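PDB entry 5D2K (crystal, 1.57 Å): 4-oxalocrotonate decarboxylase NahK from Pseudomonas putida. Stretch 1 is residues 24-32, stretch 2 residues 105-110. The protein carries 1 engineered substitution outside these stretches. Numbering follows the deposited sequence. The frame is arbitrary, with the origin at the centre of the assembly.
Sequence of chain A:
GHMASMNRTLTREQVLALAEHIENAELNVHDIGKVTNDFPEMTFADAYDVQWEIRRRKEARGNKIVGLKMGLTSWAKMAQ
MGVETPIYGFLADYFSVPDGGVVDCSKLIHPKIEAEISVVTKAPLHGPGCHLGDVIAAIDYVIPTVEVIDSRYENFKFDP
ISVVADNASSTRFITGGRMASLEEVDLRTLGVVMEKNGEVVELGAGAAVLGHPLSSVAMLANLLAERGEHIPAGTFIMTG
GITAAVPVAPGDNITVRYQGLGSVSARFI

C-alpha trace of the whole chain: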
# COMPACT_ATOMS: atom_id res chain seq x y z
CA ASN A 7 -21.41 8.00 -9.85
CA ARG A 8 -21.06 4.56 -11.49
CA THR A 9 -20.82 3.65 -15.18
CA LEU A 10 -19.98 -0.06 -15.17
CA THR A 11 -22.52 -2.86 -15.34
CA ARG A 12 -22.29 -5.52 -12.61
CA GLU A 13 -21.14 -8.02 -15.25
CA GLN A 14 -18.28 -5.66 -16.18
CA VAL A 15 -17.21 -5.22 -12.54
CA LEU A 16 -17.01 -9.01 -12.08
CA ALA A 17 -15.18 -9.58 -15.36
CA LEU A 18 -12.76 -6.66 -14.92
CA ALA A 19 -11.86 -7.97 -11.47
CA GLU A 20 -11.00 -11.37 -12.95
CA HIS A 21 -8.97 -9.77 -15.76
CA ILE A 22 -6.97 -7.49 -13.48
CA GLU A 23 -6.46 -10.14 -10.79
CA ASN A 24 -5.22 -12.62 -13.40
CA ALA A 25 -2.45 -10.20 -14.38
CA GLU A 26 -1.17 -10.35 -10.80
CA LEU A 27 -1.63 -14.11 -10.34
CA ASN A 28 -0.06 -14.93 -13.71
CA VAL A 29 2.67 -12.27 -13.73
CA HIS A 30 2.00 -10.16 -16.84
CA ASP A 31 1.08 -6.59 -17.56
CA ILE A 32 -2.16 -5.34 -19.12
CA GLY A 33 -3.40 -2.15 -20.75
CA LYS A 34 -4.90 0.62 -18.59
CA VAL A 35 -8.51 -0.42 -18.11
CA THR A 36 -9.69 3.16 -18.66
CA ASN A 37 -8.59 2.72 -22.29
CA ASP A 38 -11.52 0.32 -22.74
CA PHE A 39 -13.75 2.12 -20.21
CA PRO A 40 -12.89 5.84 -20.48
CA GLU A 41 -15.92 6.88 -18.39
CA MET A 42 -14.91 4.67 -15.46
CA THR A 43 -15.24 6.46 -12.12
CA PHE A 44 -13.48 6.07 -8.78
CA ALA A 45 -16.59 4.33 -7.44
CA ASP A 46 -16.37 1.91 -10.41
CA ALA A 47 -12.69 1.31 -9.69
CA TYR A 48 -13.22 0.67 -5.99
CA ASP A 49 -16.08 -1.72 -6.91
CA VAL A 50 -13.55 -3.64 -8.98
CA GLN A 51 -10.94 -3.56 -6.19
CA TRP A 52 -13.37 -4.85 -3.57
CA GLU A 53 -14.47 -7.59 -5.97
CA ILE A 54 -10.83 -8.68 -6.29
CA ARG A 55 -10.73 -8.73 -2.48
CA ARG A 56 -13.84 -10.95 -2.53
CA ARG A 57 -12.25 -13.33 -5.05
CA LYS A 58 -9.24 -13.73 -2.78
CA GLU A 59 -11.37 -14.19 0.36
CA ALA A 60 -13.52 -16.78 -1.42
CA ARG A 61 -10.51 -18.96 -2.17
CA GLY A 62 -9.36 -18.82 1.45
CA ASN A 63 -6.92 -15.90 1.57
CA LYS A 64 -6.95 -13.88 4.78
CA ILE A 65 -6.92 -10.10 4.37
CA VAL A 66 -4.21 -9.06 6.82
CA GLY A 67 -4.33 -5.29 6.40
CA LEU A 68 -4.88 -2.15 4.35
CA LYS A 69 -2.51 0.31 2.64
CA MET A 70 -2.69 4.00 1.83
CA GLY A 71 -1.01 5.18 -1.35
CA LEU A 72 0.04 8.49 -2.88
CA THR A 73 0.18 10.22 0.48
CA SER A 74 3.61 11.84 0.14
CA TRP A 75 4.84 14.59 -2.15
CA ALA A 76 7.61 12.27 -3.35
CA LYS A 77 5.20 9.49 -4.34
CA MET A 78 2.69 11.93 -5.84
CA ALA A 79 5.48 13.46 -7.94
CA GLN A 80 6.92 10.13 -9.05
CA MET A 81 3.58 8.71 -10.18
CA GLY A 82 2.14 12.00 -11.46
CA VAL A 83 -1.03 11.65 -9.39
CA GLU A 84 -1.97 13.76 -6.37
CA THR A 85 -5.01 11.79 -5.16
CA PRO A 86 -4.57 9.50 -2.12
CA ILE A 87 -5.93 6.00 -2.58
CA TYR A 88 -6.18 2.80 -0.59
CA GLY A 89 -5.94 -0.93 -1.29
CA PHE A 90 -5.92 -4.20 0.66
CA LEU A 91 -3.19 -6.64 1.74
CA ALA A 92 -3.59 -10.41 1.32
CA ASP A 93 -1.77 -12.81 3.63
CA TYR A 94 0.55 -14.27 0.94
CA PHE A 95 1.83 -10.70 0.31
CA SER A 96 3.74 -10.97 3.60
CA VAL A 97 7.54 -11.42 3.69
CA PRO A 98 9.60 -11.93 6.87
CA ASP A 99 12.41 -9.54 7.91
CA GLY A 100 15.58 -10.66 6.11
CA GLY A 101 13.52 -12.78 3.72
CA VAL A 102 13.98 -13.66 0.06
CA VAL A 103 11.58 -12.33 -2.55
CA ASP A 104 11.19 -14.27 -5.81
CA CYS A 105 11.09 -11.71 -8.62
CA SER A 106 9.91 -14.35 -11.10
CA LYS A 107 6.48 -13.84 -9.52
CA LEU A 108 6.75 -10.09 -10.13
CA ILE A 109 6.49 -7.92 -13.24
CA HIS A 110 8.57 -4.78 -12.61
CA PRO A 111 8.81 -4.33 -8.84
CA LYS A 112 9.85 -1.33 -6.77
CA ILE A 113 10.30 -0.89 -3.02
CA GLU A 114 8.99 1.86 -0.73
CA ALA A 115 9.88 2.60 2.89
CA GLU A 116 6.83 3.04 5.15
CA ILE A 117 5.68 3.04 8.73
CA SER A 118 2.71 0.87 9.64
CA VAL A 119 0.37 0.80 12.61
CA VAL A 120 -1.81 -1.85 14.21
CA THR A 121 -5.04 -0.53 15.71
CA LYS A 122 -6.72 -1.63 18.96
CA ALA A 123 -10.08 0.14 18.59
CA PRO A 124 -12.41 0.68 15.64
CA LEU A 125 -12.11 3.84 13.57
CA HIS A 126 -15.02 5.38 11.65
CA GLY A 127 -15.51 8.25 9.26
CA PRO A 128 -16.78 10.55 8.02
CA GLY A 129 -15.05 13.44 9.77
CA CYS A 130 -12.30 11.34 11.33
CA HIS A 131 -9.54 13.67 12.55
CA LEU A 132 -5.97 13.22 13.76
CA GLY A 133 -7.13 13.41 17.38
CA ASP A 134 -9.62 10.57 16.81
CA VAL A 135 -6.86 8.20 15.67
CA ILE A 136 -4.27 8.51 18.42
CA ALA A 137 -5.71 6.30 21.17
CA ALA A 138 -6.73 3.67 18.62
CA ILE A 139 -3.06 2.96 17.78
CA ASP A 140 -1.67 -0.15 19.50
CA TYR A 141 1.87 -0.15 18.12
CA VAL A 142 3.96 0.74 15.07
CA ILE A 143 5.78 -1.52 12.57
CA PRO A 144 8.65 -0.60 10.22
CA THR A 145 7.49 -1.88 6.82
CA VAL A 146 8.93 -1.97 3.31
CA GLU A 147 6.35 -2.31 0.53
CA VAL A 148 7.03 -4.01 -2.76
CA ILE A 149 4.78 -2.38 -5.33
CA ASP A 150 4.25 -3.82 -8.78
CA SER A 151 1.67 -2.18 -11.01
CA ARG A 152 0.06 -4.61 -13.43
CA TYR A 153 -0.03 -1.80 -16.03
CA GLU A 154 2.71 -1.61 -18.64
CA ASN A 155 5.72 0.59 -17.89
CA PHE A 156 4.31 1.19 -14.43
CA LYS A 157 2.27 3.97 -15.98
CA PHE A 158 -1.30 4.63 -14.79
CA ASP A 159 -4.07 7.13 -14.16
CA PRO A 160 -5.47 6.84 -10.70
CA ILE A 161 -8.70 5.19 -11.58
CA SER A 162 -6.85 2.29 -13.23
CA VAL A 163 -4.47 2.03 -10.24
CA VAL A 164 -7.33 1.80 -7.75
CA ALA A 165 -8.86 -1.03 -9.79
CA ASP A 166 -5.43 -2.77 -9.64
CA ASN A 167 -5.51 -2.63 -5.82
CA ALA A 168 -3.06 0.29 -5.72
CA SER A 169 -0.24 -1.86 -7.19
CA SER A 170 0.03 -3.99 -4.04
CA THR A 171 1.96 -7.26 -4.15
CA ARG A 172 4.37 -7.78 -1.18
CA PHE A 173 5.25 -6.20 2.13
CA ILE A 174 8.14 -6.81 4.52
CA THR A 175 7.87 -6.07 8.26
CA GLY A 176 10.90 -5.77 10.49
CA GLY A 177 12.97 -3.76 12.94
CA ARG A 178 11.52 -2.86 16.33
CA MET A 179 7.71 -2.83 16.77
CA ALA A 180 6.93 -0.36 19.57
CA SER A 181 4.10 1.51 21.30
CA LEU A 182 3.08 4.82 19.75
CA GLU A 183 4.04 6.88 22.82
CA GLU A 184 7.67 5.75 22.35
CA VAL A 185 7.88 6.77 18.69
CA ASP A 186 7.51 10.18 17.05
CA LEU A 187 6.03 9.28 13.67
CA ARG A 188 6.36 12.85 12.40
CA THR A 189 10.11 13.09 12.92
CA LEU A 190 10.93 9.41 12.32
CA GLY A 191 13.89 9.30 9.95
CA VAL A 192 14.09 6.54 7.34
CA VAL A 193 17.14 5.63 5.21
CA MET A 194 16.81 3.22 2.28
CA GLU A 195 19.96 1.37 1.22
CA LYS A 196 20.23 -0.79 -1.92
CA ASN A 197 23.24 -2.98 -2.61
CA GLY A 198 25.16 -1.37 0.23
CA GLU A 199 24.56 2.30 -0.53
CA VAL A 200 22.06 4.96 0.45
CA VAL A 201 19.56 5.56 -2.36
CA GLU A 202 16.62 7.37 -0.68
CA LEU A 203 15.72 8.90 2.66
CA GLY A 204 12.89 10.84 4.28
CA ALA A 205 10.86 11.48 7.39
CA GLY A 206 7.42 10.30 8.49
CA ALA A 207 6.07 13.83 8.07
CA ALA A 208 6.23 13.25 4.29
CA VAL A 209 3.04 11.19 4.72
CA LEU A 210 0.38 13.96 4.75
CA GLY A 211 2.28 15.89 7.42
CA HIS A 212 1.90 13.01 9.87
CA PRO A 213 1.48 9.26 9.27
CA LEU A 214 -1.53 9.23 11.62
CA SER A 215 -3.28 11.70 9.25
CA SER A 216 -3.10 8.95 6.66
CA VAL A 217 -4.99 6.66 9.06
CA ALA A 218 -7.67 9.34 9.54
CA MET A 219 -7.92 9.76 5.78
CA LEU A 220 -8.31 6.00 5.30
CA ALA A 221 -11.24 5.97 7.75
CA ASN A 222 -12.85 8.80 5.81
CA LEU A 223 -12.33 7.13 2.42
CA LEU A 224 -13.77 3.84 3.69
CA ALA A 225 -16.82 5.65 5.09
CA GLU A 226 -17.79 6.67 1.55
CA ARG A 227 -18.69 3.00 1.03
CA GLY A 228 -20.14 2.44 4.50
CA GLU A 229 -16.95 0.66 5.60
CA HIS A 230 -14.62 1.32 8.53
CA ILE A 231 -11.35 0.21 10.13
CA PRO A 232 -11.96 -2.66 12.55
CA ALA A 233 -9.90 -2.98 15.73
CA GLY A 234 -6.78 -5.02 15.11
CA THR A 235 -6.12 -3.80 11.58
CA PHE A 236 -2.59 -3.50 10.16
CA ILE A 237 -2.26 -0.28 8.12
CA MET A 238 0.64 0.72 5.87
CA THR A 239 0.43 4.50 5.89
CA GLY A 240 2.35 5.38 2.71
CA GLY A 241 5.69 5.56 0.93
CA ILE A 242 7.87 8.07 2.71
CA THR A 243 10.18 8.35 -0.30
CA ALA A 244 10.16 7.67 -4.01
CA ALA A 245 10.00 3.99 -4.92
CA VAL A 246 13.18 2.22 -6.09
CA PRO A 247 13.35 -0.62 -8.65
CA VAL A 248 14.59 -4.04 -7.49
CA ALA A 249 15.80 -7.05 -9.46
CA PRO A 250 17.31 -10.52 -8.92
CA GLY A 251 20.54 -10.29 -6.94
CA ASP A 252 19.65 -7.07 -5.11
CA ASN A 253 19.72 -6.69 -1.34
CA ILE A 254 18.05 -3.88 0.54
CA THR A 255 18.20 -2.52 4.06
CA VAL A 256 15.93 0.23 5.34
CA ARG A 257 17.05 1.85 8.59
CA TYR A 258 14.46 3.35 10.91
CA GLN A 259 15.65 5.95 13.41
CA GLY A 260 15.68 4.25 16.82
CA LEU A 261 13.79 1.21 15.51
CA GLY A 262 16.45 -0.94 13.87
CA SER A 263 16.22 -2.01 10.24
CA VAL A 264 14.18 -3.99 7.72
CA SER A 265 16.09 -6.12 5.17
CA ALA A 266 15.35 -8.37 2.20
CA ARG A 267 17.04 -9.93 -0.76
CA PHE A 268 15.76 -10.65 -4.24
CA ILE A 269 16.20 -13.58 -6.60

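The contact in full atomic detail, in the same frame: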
# COMPACT_ATOMS: atom_id res chain seq x y z
N ASN A 24 -6.00 -11.62 -12.68
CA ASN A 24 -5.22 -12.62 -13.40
C ASN A 24 -3.84 -12.09 -13.81
O ASN A 24 -2.88 -12.85 -13.87
CB ASN A 24 -5.98 -13.14 -14.63
CG ASN A 24 -7.00 -14.19 -14.28
OD1 ASN A 24 -6.97 -14.75 -13.19
ND2 ASN A 24 -7.89 -14.50 -15.22
N ALA A 25 -3.74 -10.79 -14.06
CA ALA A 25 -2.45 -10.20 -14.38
C ALA A 25 -1.48 -10.32 -13.19
O ALA A 25 -0.29 -10.60 -13.37
CB ALA A 25 -2.63 -8.73 -14.80
N GLU A 26 -1.99 -10.14 -11.98
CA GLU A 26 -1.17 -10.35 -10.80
C GLU A 26 -0.80 -11.83 -10.60
O GLU A 26 0.38 -12.18 -10.42
CB GLU A 26 -1.91 -9.82 -9.56
CG GLU A 26 -1.17 -10.04 -8.25
CD GLU A 26 -1.95 -10.88 -7.24
OE1 GLU A 26 -3.20 -10.93 -7.31
OE2 GLU A 26 -1.28 -11.47 -6.36
N LEU A 27 -1.82 -12.68 -10.61
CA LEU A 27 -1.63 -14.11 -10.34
C LEU A 27 -0.78 -14.82 -11.40
O LEU A 27 -0.14 -15.82 -11.11
CB LEU A 27 -2.98 -14.81 -10.23
CG LEU A 27 -3.84 -14.32 -9.06
CD1 LEU A 27 -5.18 -15.03 -9.10
CD2 LEU A 27 -3.11 -14.59 -7.76
N ASN A 28 -0.79 -14.29 -12.62
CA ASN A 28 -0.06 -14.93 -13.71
C ASN A 28 1.08 -14.09 -14.26
O ASN A 28 1.66 -14.40 -15.31
CB ASN A 28 -1.05 -15.33 -14.81
CG ASN A 28 -2.06 -16.34 -14.31
OD1 ASN A 28 -1.78 -17.54 -14.27
ND2 ASN A 28 -3.24 -15.86 -13.90
N VAL A 29 1.43 -13.03 -13.53
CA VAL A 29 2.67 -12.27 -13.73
C VAL A 29 2.81 -11.73 -15.17
O VAL A 29 3.75 -12.09 -15.90
CB VAL A 29 3.92 -13.14 -13.37
CG1 VAL A 29 5.12 -12.25 -13.12
CG2 VAL A 29 3.65 -14.02 -12.15
N HIS A 30 1.87 -10.88 -15.57
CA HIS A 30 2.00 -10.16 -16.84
C HIS A 30 1.32 -8.82 -16.75
O HIS A 30 0.40 -8.65 -15.93
CB HIS A 30 1.41 -10.98 -18.00
CG HIS A 30 -0.07 -11.23 -17.88
ND1 HIS A 30 -1.01 -10.29 -18.25
CD2 HIS A 30 -0.76 -12.31 -17.46
CE1 HIS A 30 -2.22 -10.78 -18.05
NE2 HIS A 30 -2.10 -12.01 -17.57
N ASP A 31 1.75 -7.88 -17.58
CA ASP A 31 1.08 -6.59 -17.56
C ASP A 31 -0.16 -6.59 -18.47
O ASP A 31 -0.41 -7.55 -19.21
CB ASP A 31 2.06 -5.43 -17.91
CG ASP A 31 2.69 -5.55 -19.30
OD1 ASP A 31 2.04 -6.06 -20.23
OD2 ASP A 31 3.85 -5.10 -19.45
N ILE A 32 -0.95 -5.54 -18.33
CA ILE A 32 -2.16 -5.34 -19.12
C ILE A 32 -2.26 -3.86 -19.47
O ILE A 32 -1.54 -3.02 -18.90
CB ILE A 32 -3.44 -5.76 -18.37
CG1 ILE A 32 -3.53 -5.05 -17.02
CG2 ILE A 32 -3.50 -7.28 -18.21
CD1 ILE A 32 -4.85 -5.26 -16.30
N CYS A 105 11.51 -12.65 -7.59
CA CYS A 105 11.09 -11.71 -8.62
C CYS A 105 10.44 -12.37 -9.83
O CYS A 105 9.86 -11.69 -10.66
CB CYS A 105 12.27 -10.87 -9.09
SG CYS A 105 12.91 -9.74 -7.85
N SER A 106 10.54 -13.70 -9.95
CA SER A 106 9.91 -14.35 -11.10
C SER A 106 8.39 -14.31 -10.95
O SER A 106 7.66 -14.57 -11.90
CB SER A 106 10.39 -15.80 -11.26
OG SER A 106 9.85 -16.66 -10.28
N LYS A 107 7.92 -13.96 -9.76
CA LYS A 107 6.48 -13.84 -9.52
C LYS A 107 6.04 -12.38 -9.63
O LYS A 107 4.89 -12.04 -9.33
CB LYS A 107 6.13 -14.38 -8.14
CG LYS A 107 6.51 -15.84 -7.94
CD LYS A 107 5.97 -16.38 -6.62
CE LYS A 107 6.10 -17.90 -6.56
NZ LYS A 107 5.29 -18.57 -7.63
N LEU A 108 6.97 -11.53 -10.05
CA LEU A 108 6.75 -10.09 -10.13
C LEU A 108 7.03 -9.57 -11.53
O LEU A 108 7.79 -10.19 -12.29
CB LEU A 108 7.62 -9.37 -9.10
CG LEU A 108 7.46 -9.87 -7.66
CD1 LEU A 108 8.36 -9.07 -6.72
CD2 LEU A 108 5.99 -9.78 -7.21
N ILE A 109 6.43 -8.44 -11.88
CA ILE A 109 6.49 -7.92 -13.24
C ILE A 109 7.60 -6.89 -13.41
O ILE A 109 8.50 -7.06 -14.25
CB ILE A 109 5.14 -7.29 -13.63
CG1 ILE A 109 4.03 -8.35 -13.59
CG2 ILE A 109 5.21 -6.66 -15.02
CD1 ILE A 109 2.63 -7.77 -13.48
N HIS A 110 7.56 -5.84 -12.60
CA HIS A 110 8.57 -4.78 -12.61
C HIS A 110 8.57 -4.07 -11.26
O HIS A 110 8.16 -2.90 -11.15
CB HIS A 110 8.34 -3.78 -13.77
CG HIS A 110 6.90 -3.41 -13.99
ND1 HIS A 110 6.43 -2.96 -15.21
CD2 HIS A 110 5.83 -3.41 -13.16
CE1 HIS A 110 5.14 -2.70 -15.12
NE2 HIS A 110 4.75 -2.97 -13.89
O HOH W 1 2.65 -10.62 -10.40

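The contact is small and mainly van der Waals. The two stretches bury 277 Å² between them, both sides summed. No direct hydrogen bond joins them. Val29 and Ile109 account for more than half of this area, and their CA atoms lie 5.8 Å apart, the closest CA pair across the contact.

Apolar packing centres on this pair. Both residues point their CA-to-CB bonds toward the other stretch. Val29 CG1 lies 4.1 Å from Ile109 CG1, a normal distance for two aliphatic carbons in contact. Ile109 CG1 also comes within 3.9 Å of Val29 C, so the isoleucine packs on backbone as well as side chain.

Side chain against backbone is the commonest kind of contact here. Val29 has chi1 in the t well, and its CG1 rests on the backbone of stretch 2. Val29 CG1 is 3.6 Å from Ser106 O, 3.6 Å from Lys107 C and 3.5 Å from Leu108 O. Ser106 and Lys107 belong to the 3-10 segment and Leu108 follows it; Leu108 N donates to Cys105 O at 3.0 Å. One methyl group therefore touches three successive residues.

Ile109 does the same in the other direction. Its chi1 is m and its chi2 is t, and CD1 reaches the backbone of stretch 1. Ile109 CD1 is 3.4 Å from His30 O, 4.1 Å from Ala25 O and 4.2 Å from Asp31 N. Asp31 adds a looser contact, with its CB 4.4 Å from Ile109 CG2. The Asp31 carboxylate forms no salt bridge across the contact.

A water supplies the polar link. Water 1 donates to Glu26 O at 2.8 Å and to Lys107 O at 2.9 Å. Two carbonyls cannot hydrogen-bond to each other, and the water joins them by giving a hydrogen to each.

Hydrogen bonds within stretch 1 tie down the segment that carries Val29. Asn24 O accepts from Asn28 N at 2.8 Å and from Asn28 ND2 at 3.0 Å. His30 N donates to Ala25 O at 3.1 Å. The bond from Val29 N to Glu26 O, at 3.4 Å, is weak. Asn28 is the first residue to leave helical phi/psi, and Val29 follows with positive phi and psi (56/62). Beyond it, His30 ND1 donates to Asp31 O at 3.0 Å in a nearly straight bond (176°). The His30 CA-to-CB bond points away from stretch 2, and its contact with Ile109 is made through the backbone carbonyl.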